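Local atomic coordinates of AGR_C_1268p (Agrobacterium tumefaciens str. C58, PDB entry 2GHS), a protein that probably acts as a metal-dependent gluconolactonase of the SMP-30/regucalcin family, using one divalent cation. Residues I180-C185 against G231-V236; N201-V206 against V221-T226; T34-A39 against A264-P269. All coordinates share one frame; numbering follows the deposited sequence. Where two conformers were deposited one is given.

Contact 1: residues I180-C185 against G231-V236. With EDO (1,2-ethanediol), chain D.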
loop_
_atom_site.group_PDB
_atom_site.type_symbol
_atom_site.label_atom_id
_atom_site.label_comp_id
_atom_site.label_asym_id
_atom_site.label_seq_id
_atom_site.Cartn_x
_atom_site.Cartn_y
_atom_site.Cartn_z
ATOM N N ILE A 180 8.353 1.950 10.863
ATOM C CA ILE A 180 7.810 2.101 9.516
ATOM C C ILE A 180 6.792 0.990 9.296
ATOM O O ILE A 180 7.151 -0.151 8.931
ATOM C CB ILE A 180 8.869 2.051 8.396
ATOM C CG1 ILE A 180 9.996 3.084 8.650
ATOM C CG2 ILE A 180 8.203 2.260 7.019
ATOM C CD1 ILE A 180 11.206 2.836 7.802
ATOM N N PRO A 181 5.512 1.315 9.509
ATOM C CA PRO A 181 4.496 0.275 9.276
ATOM C C PRO A 181 4.316 -0.022 7.821
ATOM O O PRO A 181 4.364 0.874 6.978
ATOM C CB PRO A 181 3.226 0.862 9.902
ATOM C CG PRO A 181 3.438 2.298 9.881
ATOM C CD PRO A 181 4.889 2.591 9.938
ATOM N N ASN A 182 4.178 -1.300 7.488
ATOM C CA ASN A 182 4.044 -1.686 6.081
ATOM C C ASN A 182 3.462 -3.069 5.958
ATOM O O ASN A 182 3.061 -3.683 6.961
ATOM C CB ASN A 182 5.439 -1.578 5.416
ATOM C CG ASN A 182 5.526 -0.492 4.359
ATOM O OD1 ASN A 182 4.616 -0.356 3.531
ATOM N ND2 ASN A 182 6.690 0.208 4.302
ATOM N N SER A 183 3.394 -3.552 4.720
ATOM C CA SER A 183 2.879 -4.894 4.395
ATOM C C SER A 183 1.548 -5.245 4.947
ATOM O O SER A 183 1.263 -6.413 5.196
ATOM C CB SER A 183 3.909 -5.955 4.797
ATOM O OG SER A 183 3.585 -7.261 4.279
ATOM N N ILE A 184 0.705 -4.236 5.155
ATOM C CA ILE A 184 -0.647 -4.491 5.666
ATOM C C ILE A 184 -1.521 -5.142 4.608
ATOM O O ILE A 184 -1.708 -4.613 3.490
ATOM C CB ILE A 184 -1.283 -3.195 6.189
ATOM C CG1 ILE A 184 -0.470 -2.625 7.377
ATOM C CG2 ILE A 184 -2.697 -3.463 6.615
ATOM C CD1 ILE A 184 -0.965 -1.236 7.765
ATOM N N CYS A 185 -2.010 -6.337 4.934
ATOM C CA CYS A 185 -2.929 -7.035 4.057
ATOM C C CYS A 185 -3.605 -8.155 4.828
ATOM O O CYS A 185 -3.331 -8.373 5.998
ATOM C CB CYS A 185 -2.202 -7.587 2.807
ATOM S SG CYS A 185 -0.908 -8.747 3.147
ATOM N N GLY A 231 14.034 -3.776 2.258
ATOM C CA GLY A 231 12.966 -3.556 3.234
ATOM C C GLY A 231 11.629 -4.053 2.747
ATOM O O GLY A 231 11.282 -3.803 1.602
HETATM N N MSE A 232 10.897 -4.757 3.603
HETATM C CA MSE A 232 9.553 -5.219 3.241
HETATM C C MSE A 232 8.630 -4.014 3.274
HETATM O O MSE A 232 8.408 -3.407 4.332
HETATM C CB MSE A 232 9.058 -6.311 4.169
HETATM C CG MSE A 232 9.922 -7.535 4.126
HETATM SE SE MSE A 232 9.156 -8.951 5.260
HETATM C CE MSE A 232 8.135 -9.892 3.905
ATOM N N ASP A 233 8.104 -3.655 2.096
ATOM C CA ASP A 233 7.250 -2.480 1.979
ATOM C C ASP A 233 5.782 -2.938 1.827
ATOM O O ASP A 233 5.344 -3.792 2.588
ATOM C CB ASP A 233 7.744 -1.590 0.809
ATOM C CG ASP A 233 8.654 -0.478 1.264
ATOM O OD1 ASP A 233 9.431 -0.671 2.242
ATOM O OD2 ASP A 233 8.593 0.594 0.636
ATOM N N GLY A 234 5.013 -2.389 0.867
ATOM C CA GLY A 234 3.601 -2.733 0.747
ATOM C C GLY A 234 3.391 -4.138 0.250
ATOM O O GLY A 234 4.268 -4.719 -0.421
ATOM N N SER A 235 2.250 -4.702 0.649
ATOM C CA SER A 235 1.843 -6.041 0.238
ATOM C C SER A 235 0.381 -6.189 -0.091
ATOM O O SER A 235 -0.468 -5.495 0.479
ATOM C CB SER A 235 2.115 -7.053 1.340
ATOM O OG SER A 235 3.501 -7.157 1.640
ATOM N N VAL A 236 0.121 -7.136 -0.985
ATOM C CA VAL A 236 -1.242 -7.651 -1.240
ATOM C C VAL A 236 -1.246 -9.148 -0.972
ATOM O O VAL A 236 -0.221 -9.786 -0.894
ATOM C CB VAL A 236 -1.786 -7.317 -2.627
ATOM C CG1 VAL A 236 -1.990 -5.812 -2.786
ATOM C CG2 VAL A 236 -0.895 -7.899 -3.724
HETATM C C1 EDO D . 8.050 4.629 3.571
HETATM O O1 EDO D . 7.107 5.576 3.058
HETATM C C2 EDO D . 7.910 3.358 2.721
HETATM O O2 EDO D . 6.585 2.791 2.840
HETATM O O HOH W 1 0.291 -3.022 2.125
#

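Contact 2: residues N201-V206 against V221-T226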
loop_
_atom_site.group_PDB
_atom_site.type_symbol
_atom_site.label_atom_id
_atom_site.label_comp_id
_atom_site.label_asym_id
_atom_site.label_seq_id
_atom_site.Cartn_x
_atom_site.Cartn_y
_atom_site.Cartn_z
ATOM N N ASN A 201 11.746 -6.055 9.652
ATOM C CA ASN A 201 11.602 -7.072 8.601
ATOM C C ASN A 201 11.152 -8.437 9.135
ATOM O O ASN A 201 11.502 -9.484 8.579
ATOM C CB ASN A 201 12.891 -7.229 7.771
ATOM C CG ASN A 201 12.945 -6.316 6.545
ATOM O OD1 ASN A 201 11.926 -5.775 6.088
ATOM N ND2 ASN A 201 14.152 -6.134 6.019
ATOM N N ARG A 202 10.361 -8.416 10.204
ATOM C CA ARG A 202 9.645 -9.604 10.640
ATOM C C ARG A 202 8.175 -9.442 10.354
ATOM O O ARG A 202 7.458 -8.694 11.051
ATOM C CB ARG A 202 9.866 -9.907 12.115
ATOM C CG ARG A 202 11.286 -10.237 12.412
ATOM C CD ARG A 202 11.475 -10.891 13.778
ATOM N NE ARG A 202 12.915 -11.105 14.025
ATOM C CZ ARG A 202 13.707 -10.267 14.701
ATOM N NH1 ARG A 202 13.210 -9.163 15.249
ATOM N NH2 ARG A 202 15.006 -10.547 14.853
ATOM N N LEU A 203 7.715 -10.111 9.315
ATOM C CA LEU A 203 6.311 -9.996 8.907
ATOM C C LEU A 203 5.470 -10.801 9.908
ATOM O O LEU A 203 5.710 -12.007 10.135
ATOM C CB LEU A 203 6.124 -10.486 7.472
ATOM C CG LEU A 203 4.737 -10.232 6.859
ATOM C CD1 LEU A 203 4.842 -10.040 5.339
ATOM C CD2 LEU A 203 3.806 -11.374 7.204
HETATM N N MSE A 204 4.516 -10.127 10.515
HETATM C CA MSE A 204 3.680 -10.694 11.552
HETATM C C MSE A 204 2.348 -11.142 10.965
HETATM O O MSE A 204 1.866 -10.560 10.007
HETATM C CB MSE A 204 3.390 -9.614 12.586
HETATM C CG MSE A 204 4.616 -8.869 13.059
HETATM SE SE MSE A 204 5.969 -10.003 13.876
HETATM C CE MSE A 204 5.081 -10.477 15.532
ATOM N N ARG A 205 1.751 -12.165 11.572
ATOM C CA ARG A 205 0.366 -12.520 11.330
ATOM C C ARG A 205 -0.432 -12.339 12.605
ATOM O O ARG A 205 0.089 -12.555 13.720
ATOM C CB ARG A 205 0.258 -13.961 10.801
ATOM C CG ARG A 205 0.671 -15.049 11.746
ATOM C CD ARG A 205 0.285 -16.518 11.270
ATOM N NE ARG A 205 0.714 -17.518 12.250
ATOM C CZ ARG A 205 0.087 -17.829 13.395
ATOM N NH1 ARG A 205 -1.063 -17.243 13.734
ATOM N NH2 ARG A 205 0.622 -18.734 14.212
ATOM N N VAL A 206 -1.684 -11.930 12.438
ATOM C CA VAL A 206 -2.565 -11.577 13.533
ATOM C C VAL A 206 -3.942 -12.269 13.317
ATOM O O VAL A 206 -4.594 -12.059 12.317
ATOM C CB VAL A 206 -2.799 -10.025 13.576
ATOM C CG1 VAL A 206 -3.577 -9.629 14.846
ATOM C CG2 VAL A 206 -1.514 -9.286 13.515
ATOM N N VAL A 221 5.158 -14.078 14.711
ATOM C CA VAL A 221 6.101 -13.956 13.588
ATOM C C VAL A 221 5.772 -14.993 12.530
ATOM O O VAL A 221 5.747 -16.193 12.810
ATOM C CB VAL A 221 7.557 -14.131 14.012
ATOM C CG1 VAL A 221 8.513 -14.063 12.811
ATOM C CG2 VAL A 221 7.972 -13.093 15.028
ATOM N N PHE A 222 5.486 -14.538 11.317
ATOM C CA PHE A 222 5.144 -15.409 10.212
ATOM C C PHE A 222 6.324 -15.585 9.239
ATOM O O PHE A 222 6.688 -16.731 8.915
ATOM C CB PHE A 222 3.890 -14.855 9.513
ATOM C CG PHE A 222 3.403 -15.661 8.329
ATOM C CD1 PHE A 222 3.220 -17.034 8.404
ATOM C CD2 PHE A 222 3.061 -15.014 7.155
ATOM C CE1 PHE A 222 2.731 -17.743 7.313
ATOM C CE2 PHE A 222 2.557 -15.729 6.056
ATOM C CZ PHE A 222 2.403 -17.085 6.136
ATOM N N ILE A 223 6.923 -14.474 8.800
ATOM C CA ILE A 223 8.112 -14.504 7.912
ATOM C C ILE A 223 9.252 -13.637 8.495
ATOM O O ILE A 223 9.108 -12.409 8.593
ATOM C CB ILE A 223 7.750 -14.015 6.471
ATOM C CG1 ILE A 223 6.611 -14.882 5.888
ATOM C CG2 ILE A 223 9.017 -14.012 5.582
ATOM C CD1 ILE A 223 5.899 -14.296 4.661
ATOM N N ASP A 224 10.350 -14.299 8.906
ATOM C CA ASP A 224 11.515 -13.607 9.435
ATOM C C ASP A 224 12.460 -13.372 8.250
ATOM O O ASP A 224 13.093 -14.314 7.727
ATOM C CB ASP A 224 12.211 -14.453 10.509
ATOM C CG ASP A 224 13.314 -13.690 11.238
ATOM O OD1 ASP A 224 13.847 -12.709 10.691
ATOM O OD2 ASP A 224 13.652 -14.095 12.362
ATOM N N SER A 225 12.538 -12.120 7.827
ATOM C CA SER A 225 13.443 -11.745 6.736
ATOM C C SER A 225 14.463 -10.737 7.259
ATOM O O SER A 225 14.959 -9.900 6.523
ATOM C CB SER A 225 12.673 -11.199 5.513
ATOM O OG SER A 225 12.079 -9.927 5.746
ATOM N N THR A 226 14.791 -10.838 8.550
ATOM C CA THR A 226 15.695 -9.886 9.204
ATOM C C THR A 226 17.112 -10.034 8.684
ATOM O O THR A 226 17.640 -11.132 8.579
ATOM C CB THR A 226 15.719 -10.078 10.719
ATOM O OG1 THR A 226 14.407 -9.879 11.264
ATOM C CG2 THR A 226 16.730 -9.106 11.387
HETATM O O HOH W 2 16.020 -13.058 13.155
#

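Contact 3: residues T34-A39 against A264-P269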
loop_
_atom_site.group_PDB
_atom_site.type_symbol
_atom_site.label_atom_id
_atom_site.label_comp_id
_atom_site.label_asym_id
_atom_site.label_seq_id
_atom_site.Cartn_x
_atom_site.Cartn_y
_atom_site.Cartn_z
ATOM N N THR A 34 12.252 -18.710 -7.105
ATOM C CA THR A 34 12.428 -18.651 -8.573
ATOM C C THR A 34 12.393 -17.200 -9.008
ATOM O O THR A 34 11.514 -16.471 -8.579
ATOM C CB THR A 34 11.305 -19.437 -9.246
ATOM O OG1 THR A 34 11.349 -20.788 -8.776
ATOM C CG2 THR A 34 11.393 -19.429 -10.748
ATOM N N VAL A 35 13.334 -16.804 -9.847
ATOM C CA VAL A 35 13.428 -15.406 -10.311
ATOM C C VAL A 35 12.750 -15.248 -11.668
ATOM O O VAL A 35 12.986 -16.031 -12.602
ATOM C CB VAL A 35 14.877 -14.984 -10.384
ATOM C CG1 VAL A 35 15.020 -13.591 -10.950
ATOM C CG2 VAL A 35 15.520 -15.082 -8.988
ATOM N N PHE A 36 11.878 -14.249 -11.740
ATOM C CA PHE A 36 11.159 -13.874 -12.951
ATOM C C PHE A 36 11.656 -12.484 -13.396
ATOM O O PHE A 36 11.287 -11.433 -12.801
ATOM C CB PHE A 36 9.662 -13.821 -12.684
ATOM C CG PHE A 36 9.035 -15.157 -12.358
ATOM C CD1 PHE A 36 9.177 -15.746 -11.119
ATOM C CD2 PHE A 36 8.296 -15.807 -13.320
ATOM C CE1 PHE A 36 8.597 -16.977 -10.833
ATOM C CE2 PHE A 36 7.705 -17.056 -13.038
ATOM C CZ PHE A 36 7.844 -17.611 -11.774
ATOM N N PRO A 37 12.509 -12.435 -14.416
ATOM C CA PRO A 37 12.936 -11.129 -14.946
ATOM C C PRO A 37 11.721 -10.333 -15.459
ATOM O O PRO A 37 10.681 -10.911 -15.818
ATOM C CB PRO A 37 13.895 -11.509 -16.086
ATOM C CG PRO A 37 14.438 -12.852 -15.678
ATOM C CD PRO A 37 13.190 -13.543 -15.130
ATOM N N PHE A 38 11.850 -9.021 -15.522
ATOM C CA PHE A 38 10.720 -8.200 -15.878
ATOM C C PHE A 38 10.363 -8.359 -17.340
ATOM O O PHE A 38 11.213 -8.203 -18.202
ATOM C CB PHE A 38 11.035 -6.743 -15.605
ATOM C CG PHE A 38 9.878 -5.821 -15.811
ATOM C CD1 PHE A 38 8.751 -5.892 -15.003
ATOM C CD2 PHE A 38 9.934 -4.833 -16.784
ATOM C CE1 PHE A 38 7.695 -4.988 -15.177
ATOM C CE2 PHE A 38 8.869 -3.957 -16.985
ATOM C CZ PHE A 38 7.757 -4.016 -16.170
ATOM N N ALA A 39 9.092 -8.625 -17.601
ATOM C CA ALA A 39 8.587 -8.745 -18.957
ATOM C C ALA A 39 7.246 -8.022 -19.037
ATOM O O ALA A 39 6.379 -8.334 -19.854
ATOM C CB ALA A 39 8.433 -10.202 -19.331
ATOM N N ALA A 264 9.001 -17.070 -5.027
ATOM C CA ALA A 264 9.339 -16.350 -6.235
ATOM C C ALA A 264 9.733 -14.910 -5.948
ATOM O O ALA A 264 9.268 -14.299 -4.949
ATOM C CB ALA A 264 8.193 -16.354 -7.213
ATOM N N ARG A 265 10.507 -14.372 -6.871
ATOM C CA ARG A 265 10.854 -12.963 -6.932
ATOM C C ARG A 265 10.645 -12.441 -8.341
ATOM O O ARG A 265 11.216 -12.988 -9.318
ATOM C CB ARG A 265 12.323 -12.738 -6.550
ATOM C CG ARG A 265 12.798 -11.306 -6.810
ATOM C CD ARG A 265 14.037 -10.945 -6.014
ATOM N NE ARG A 265 13.727 -10.679 -4.608
ATOM C CZ ARG A 265 14.604 -10.174 -3.735
ATOM N NH1 ARG A 265 15.836 -9.872 -4.122
ATOM N NH2 ARG A 265 14.245 -9.950 -2.464
ATOM N N TYR A 266 9.817 -11.400 -8.458
ATOM C CA TYR A 266 9.434 -10.840 -9.749
ATOM C C TYR A 266 10.118 -9.501 -9.830
ATOM O O TYR A 266 9.830 -8.573 -9.030
ATOM C CB TYR A 266 7.906 -10.668 -9.838
ATOM C CG TYR A 266 7.148 -11.970 -9.734
ATOM C CD1 TYR A 266 6.809 -12.496 -8.496
ATOM C CD2 TYR A 266 6.869 -12.728 -10.867
ATOM C CE1 TYR A 266 6.173 -13.701 -8.382
ATOM C CE2 TYR A 266 6.192 -13.956 -10.742
ATOM C CZ TYR A 266 5.867 -14.432 -9.491
ATOM O OH TYR A 266 5.209 -15.666 -9.374
ATOM N N GLU A 267 11.079 -9.405 -10.742
ATOM C CA GLU A 267 11.891 -8.214 -10.913
ATOM C C GLU A 267 11.071 -7.078 -11.565
ATOM O O GLU A 267 10.203 -7.319 -12.412
ATOM C CB GLU A 267 13.174 -8.517 -11.694
ATOM C CG GLU A 267 14.100 -9.527 -10.993
ATOM C CD GLU A 267 15.390 -9.806 -11.746
ATOM O OE1 GLU A 267 15.487 -9.499 -12.959
ATOM O OE2 GLU A 267 16.345 -10.348 -11.113
ATOM N N VAL A 268 11.358 -5.849 -11.144
ATOM C CA VAL A 268 10.834 -4.600 -11.755
ATOM C C VAL A 268 11.976 -3.596 -11.863
ATOM O O VAL A 268 12.927 -3.645 -11.090
ATOM C CB VAL A 268 9.671 -3.969 -10.978
ATOM C CG1 VAL A 268 8.487 -4.953 -10.900
ATOM C CG2 VAL A 268 10.057 -3.623 -9.619
ATOM N N PRO A 269 11.900 -2.720 -12.862
ATOM C CA PRO A 269 13.012 -1.807 -13.137
ATOM C C PRO A 269 13.290 -0.774 -12.072
ATOM O O PRO A 269 14.455 -0.406 -11.902
ATOM C CB PRO A 269 12.605 -1.131 -14.462
ATOM C CG PRO A 269 11.672 -2.053 -15.076
ATOM C CD PRO A 269 10.883 -2.642 -13.918
HETATM O O HOH W 3 8.834 -9.614 -13.226
HETATM O O HOH W 4 14.416 -7.890 -14.802
#

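Contact 1: residues I180-C185 against G231-V236
Asn182 and Asp233 cross obliquely, their amide and carboxylate planes 26° apart. The amide lies against the Asp233 backbone, bringing Asn182 OD1 within 3.3 Å of Asp233 C. Asn182 ND2 sits 3.5 Å from Asp233 OD1, yet its bond across the pocket runs to ethanediol: ND2 reaches O2 of that molecule at 3.0 Å (N-H...O 148°). Thr198 OG1 is a second partner of ND2 and helps to fix the rotation of the amide. Asp233 OD2 touches the same diol, 3.5 Å from its C2. One residue further along, Ser183 points its OG anti to the backbone N (chi1 -169°), which carries it to Ser235. The two OG atoms are 2.6 Å apart in a buried hydrogen bond, and Ser235 OG also binds Asn245 ND2. The backbones run roughly parallel but are linked directly by one weak bond, Ser183 N to Asp233 O at 2.9 Å; a water that accepts from Ser235 N at 3.0 Å and can donate to Ile184 O bridges the two strands. Cys185 SG packs on Ser235 CB. This is the meeting of the innermost strands of two neighbouring beta-propeller blades at the central pocket. Asn182 and Asp233 are predicted metal ligands, Asp233 also the predicted proton donor/acceptor. The diol, probably from the crystallisation liquor, also bonds to Glu52 (predicted metal ligand), Arg135 and Asn137 (predicted substrate binders), so probably occupies the substrate pocket.

Contact 2: residues N201-V206 against V221-T226
Leu203 faces both Phe222 and Ile223, and this two-to-one match defines a classic beta bulge between antiparallel strands whose directions make 159°. Leu203 O receives both amides, Phe222 N at 2.8 Å and Ile223 N at 3.1 Å, while Leu203 N returns a bond to Ile223 O. Before the bulge, Arg202 and Asp224 form a non-hydrogen-bonded pair; beyond it, Met204 is matched with Val221 and their side chains diverge. Next to the Arg202-Asp224 pair, Asn201 O accepts from both Ser225 N and Ser225 OG, each at 2.9 Å. Leu203 and Phe222 lie side by side, Leu203 CD2 at the edge of the Phe222 ring, and Leu203 CB packs on Ile223 CB. On the solvent-facing side, Arg202 and Asp224 point the same way. Their planes are 79° apart; Asp224 OD2 lies at the guanidinium edge, near its plane, 3.5 Å from Arg202 NE in a weak salt bridge. A water in the same plane joins Arg202 NH2 to OD2. Thr226 OG1 sits 3.2 Å above one guanidinium face, displaced toward its rim. Asp224 OD1 accepts from Thr226 N, closing an Asx turn that ends the strand. In Met204 the bend at chi2 (-59°) puts SE 3.9 Å from Val221 CG2, and the bend at chi3 turns CE toward Val221 N. Arg205 crosses Phe222 at about a right angle; the Phe222 ring also meets Tyr194. Together the segments make the bulged outer strand pair of a propeller blade, whose last strand, 220-224, leads on to the innermost strand of the next.

Contact 3: residues T34-A39 against A264-P269
Phe36 lies beside Tyr266, both side chains pointing the same way. Its CB starts the contact 3.5 Å from Tyr266 CD2. Chi1 (-66°) sets CG anti to the carbonyl carbon, 3.5 Å from Tyr266 CE2. Around the ring, CD1 keeps close to the same atom while CD2 stands slightly further off, and CE2 has it as a more distant neighbour. CE1, still over the tyrosine, also meets Ala264 CB at 3.7 Å, and CZ at the tip comes near Tyr266 OH. The result is an offset stack, centroids 4.5 Å apart and planes at 22°, with Tyr266 CE2 over one Phe36 face toward the rim. Arg265 O lies at the edge of the Phe36 ring and accepts from Phe36 N at 2.8 Å. Arg265 N donates to Thr34 O and Glu267 N to Phe36 O, completing the parallel pairing. Past the strand ends, Pro269 CD sits over the centre of the Phe38 ring, 3.7 Å from the centroid and 9° off its normal, a CH-pi contact. Glu267 turns OE2 to Val35 CG1 at 3.5 Å; its OE1 takes a bond from a water that accepts from Phe38 N at 2.9 Å. Tyr266 also stacks with Trp244 and binds Arg255 through OH, and Arg265 makes salt bridges to Asp254 and Glu250. Strand 34-36 thus forms the outer edge of its blade, parallel to 262-267, which continues inward through antiparallel strands 252-256, 243-248 and 231-237.

Overall arrangement
Contacts 1 and 3 lie at the two edges of one blade: 231-237 is its innermost strand and 34-36 its outermost, with the contact centres about 19 Å apart. Contact 2 belongs to the preceding blade, as does segment 180-185, its centre about 11 Å from that of contact 1. These two touch: Asn201 OD1 is 2.9 Å from Met232 N, a probable hydrogen bond tying the loop that leads into strand 202-207 to the residue before the predicted catalytic Asp233. Contact 1 supplies part of the wall of the putative metal pocket, where the side chains of Asp233 and Glu52 are about 4 Å apart. Contact 3 touches neither contact 1 nor contact 2, its nearest atoms about 8 Å from each.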